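Local coordinates for bacterioferritin (Mycobacterium tuberculosis, PDB 3UOI), which probably oxidises ferrous iron with dioxygen and stores the ferric product as a mineral core inside its 24-subunit, heme-binding shell, at residues E58-T61 with D62-L66. Residues are numbered along the deposited sequence; the frame is centred on the assembly and turned at random.
Sequences EEIT and DRILL. With HEM (protoporphyrin IX containing Fe), chain B.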
loop_
_atom_site.group_PDB
_atom_site.type_symbol
_atom_site.label_atom_id
_atom_site.label_comp_id
_atom_site.label_asym_id
_atom_site.label_seq_id
_atom_site.Cartn_x
_atom_site.Cartn_y
_atom_site.Cartn_z
ATOM N N GLU A 58 37.021 -24.905 -4.335
ATOM C CA GLU A 58 36.070 -25.556 -3.448
ATOM C C GLU A 58 35.369 -26.725 -4.130
ATOM O O GLU A 58 35.201 -27.741 -3.558
ATOM C CB GLU A 58 35.012 -24.577 -2.970
ATOM C CG GLU A 58 33.845 -25.204 -2.230
ATOM C CD GLU A 58 33.043 -24.229 -1.389
ATOM O OE1 GLU A 58 33.047 -23.061 -1.686
ATOM O OE2 GLU A 58 32.417 -24.647 -0.448
ATOM N N GLU A 59 34.968 -26.556 -5.364
ATOM C CA GLU A 59 34.286 -27.622 -6.054
ATOM C C GLU A 59 35.143 -28.873 -6.189
ATOM O O GLU A 59 34.685 -29.939 -5.943
ATOM C CB GLU A 59 33.712 -27.135 -7.372
ATOM C CG GLU A 59 32.639 -26.128 -7.102
ATOM C CD GLU A 59 31.996 -25.505 -8.292
ATOM O OE1 GLU A 59 31.981 -26.065 -9.386
ATOM O OE2 GLU A 59 31.448 -24.430 -8.092
ATOM N N ILE A 60 36.389 -28.697 -6.543
ATOM C CA ILE A 60 37.298 -29.838 -6.669
ATOM C C ILE A 60 37.501 -30.503 -5.322
ATOM O O ILE A 60 37.532 -31.703 -5.211
ATOM C CB ILE A 60 38.641 -29.455 -7.298
ATOM C CG1 ILE A 60 38.433 -29.070 -8.725
ATOM C CG2 ILE A 60 39.572 -30.558 -7.312
ATOM C CD1 ILE A 60 39.368 -28.050 -9.230
ATOM N N THR A 61 37.590 -29.673 -4.308
ATOM C CA THR A 61 37.789 -30.144 -2.971
ATOM C C THR A 61 36.705 -31.113 -2.535
ATOM O O THR A 61 37.021 -32.101 -1.989
ATOM C CB THR A 61 37.852 -28.982 -2.001
ATOM O OG1 THR A 61 38.851 -28.091 -2.439
ATOM C CG2 THR A 61 38.183 -29.470 -0.627
ATOM N N ASP A 62 35.449 -30.807 -2.834
ATOM C CA ASP A 62 34.298 -31.636 -2.531
ATOM C C ASP A 62 34.428 -32.943 -3.323
ATOM O O ASP A 62 34.104 -33.961 -2.832
ATOM C CB ASP A 62 32.967 -31.007 -2.993
ATOM C CG ASP A 62 32.553 -29.763 -2.246
ATOM O OD1 ASP A 62 32.899 -29.622 -1.123
ATOM O OD2 ASP A 62 31.839 -28.963 -2.800
ATOM N N ARG A 63 34.857 -32.865 -4.577
ATOM C CA ARG A 63 34.961 -34.064 -5.399
ATOM C C ARG A 63 35.988 -35.046 -4.815
ATOM O O ARG A 63 35.729 -36.195 -4.702
ATOM C CB ARG A 63 35.267 -33.697 -6.860
ATOM C CG ARG A 63 35.045 -34.740 -7.897
ATOM C CD ARG A 63 33.662 -35.403 -7.912
ATOM N NE ARG A 63 33.724 -36.735 -8.506
ATOM C CZ ARG A 63 32.850 -37.706 -8.390
ATOM N NH1 ARG A 63 31.765 -37.548 -7.729
ATOM N NH2 ARG A 63 33.091 -38.847 -8.985
ATOM N N ILE A 64 37.119 -34.525 -4.409
ATOM C CA ILE A 64 38.202 -35.277 -3.865
ATOM C C ILE A 64 37.765 -35.936 -2.588
ATOM O O ILE A 64 38.046 -37.073 -2.370
ATOM C CB ILE A 64 39.425 -34.366 -3.605
ATOM C CG1 ILE A 64 39.948 -33.709 -4.893
ATOM C CG2 ILE A 64 40.468 -35.073 -2.859
ATOM C CD1 ILE A 64 41.169 -33.087 -4.740
ATOM N N LEU A 65 37.072 -35.182 -1.751
ATOM C CA LEU A 65 36.571 -35.704 -0.520
ATOM C C LEU A 65 35.522 -36.803 -0.726
ATOM O O LEU A 65 35.628 -37.804 -0.169
ATOM C CB LEU A 65 36.094 -34.602 0.415
ATOM C CG LEU A 65 37.113 -33.659 1.051
ATOM C CD1 LEU A 65 36.409 -32.662 2.009
ATOM C CD2 LEU A 65 38.240 -34.423 1.745
ATOM N N LEU A 66 34.584 -36.626 -1.621
ATOM C CA LEU A 66 33.604 -37.654 -1.833
ATOM C C LEU A 66 34.280 -38.976 -2.303
ATOM O O LEU A 66 33.807 -40.006 -2.046
ATOM C CB LEU A 66 32.496 -37.203 -2.756
ATOM C CG LEU A 66 31.186 -37.961 -2.955
ATOM C CD1 LEU A 66 30.219 -37.011 -3.442
ATOM C CD2 LEU A 66 31.245 -39.083 -3.959
HETATM C CHA HEM B . 35.389 -15.225 -0.785
HETATM C CHB HEM B . 39.802 -13.356 -0.374
HETATM C CHC HEM B . 41.639 -17.813 -0.622
HETATM C CHD HEM B . 37.213 -19.751 -0.801
HETATM C C1A HEM B . 36.386 -14.324 -0.481
HETATM C C2A HEM B . 36.266 -12.981 0.038
HETATM C C3A HEM B . 37.516 -12.483 0.124
HETATM C C4A HEM B . 38.433 -13.468 -0.321
HETATM C CMA HEM B . 37.969 -11.107 0.635
HETATM C CAA HEM B . 34.893 -12.338 0.388
HETATM C CBA HEM B . 34.267 -13.177 1.512
HETATM C CGA HEM B . 33.659 -12.398 2.672
HETATM O O1A HEM B . 33.525 -12.933 3.835
HETATM O O2A HEM B . 33.278 -11.218 2.442
HETATM C C1B HEM B . 40.704 -14.402 -0.464
HETATM C C2B HEM B . 42.152 -14.280 -0.593
HETATM C C3B HEM B . 42.668 -15.502 -0.641
HETATM C C4B HEM B . 41.548 -16.440 -0.570
HETATM C CMB HEM B . 42.992 -12.975 -0.618
HETATM C CAB HEM B . 44.198 -15.760 -0.764
HETATM C CBB HEM B . 44.664 -16.949 -1.125
HETATM C C1C HEM B . 40.631 -18.766 -0.690
HETATM C C2C HEM B . 40.815 -20.202 -0.884
HETATM C C3C HEM B . 39.570 -20.725 -0.901
HETATM C C4C HEM B . 38.586 -19.654 -0.804
HETATM C CMC HEM B . 42.179 -20.940 -1.004
HETATM C CAC HEM B . 39.183 -22.196 -1.050
HETATM C CBC HEM B . 37.932 -22.406 -1.474
HETATM C C1D HEM B . 36.331 -18.703 -0.899
HETATM C C2D HEM B . 34.930 -18.851 -1.178
HETATM C C3D HEM B . 34.404 -17.428 -1.165
HETATM C C4D HEM B . 35.508 -16.603 -0.880
HETATM C CMD HEM B . 34.119 -20.177 -1.369
HETATM C CAD HEM B . 32.984 -16.937 -1.361
HETATM C CBD HEM B . 32.746 -16.965 -2.861
HETATM C CGD HEM B . 31.405 -16.323 -3.071
HETATM O O1D HEM B . 31.062 -15.352 -2.325
HETATM O O2D HEM B . 30.688 -16.795 -3.972
HETATM N NA HEM B . 37.713 -14.550 -0.700
HETATM N NB HEM B . 40.352 -15.732 -0.479
HETATM N NC HEM B . 39.275 -18.516 -0.654
HETATM N ND HEM B . 36.694 -17.371 -0.788
HETATM FE FE HEM B . 38.448 -16.604 -0.688
#
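I60 and I64 meet one turn apart near the C-terminal end of helix 40-66, part of the ferritin-like four-helix bundle. Methyl CG2 of I60 lies 3.9 Å from CD1 of I64, the two branched chains crossing at a slant. With chi1 of I60 at -67°, CG2 stands opposite the backbone N and is carried on along the helix to its neighbour. Beneath them the backbone is regular α-helix: I64 N donates to I60 O at 3.0 Å with an N-H...O angle of 163°, and D62, R63 and L65 donate likewise to the carbonyls of E58, E59 and T61. E58 belongs to the heme pocket. With CG anti to its N (chi1 170°) and the chain extended beyond, it stretches out to the heme held between two subunits, where OE1 makes a close approach, not a hydrogen bond, to methyl carbon CMD at 3.1 Å.

Both isoleucines face the bundle. I60 packs on L121 and I125 of helix 116-146 and on E20, a predicted iron ligand of the ferroxidase centre; I64 rests on L13 and N14 of helix 7-36. E58 and D62, one turn apart, both reach the second subunit. E58 OE2 stands 4.9 Å from D62 OD2, like charges that K32 of that subunit probably offsets by salt-bridging E58 OE2 and D62 OD1; its R47 also pairs with E58 OE2. R63 runs elsewhere, forming a salt bridge to E130 of a third subunit. T61 OG1 is hydrogen-bonded to A57 O, one turn back, and to Y73 OH.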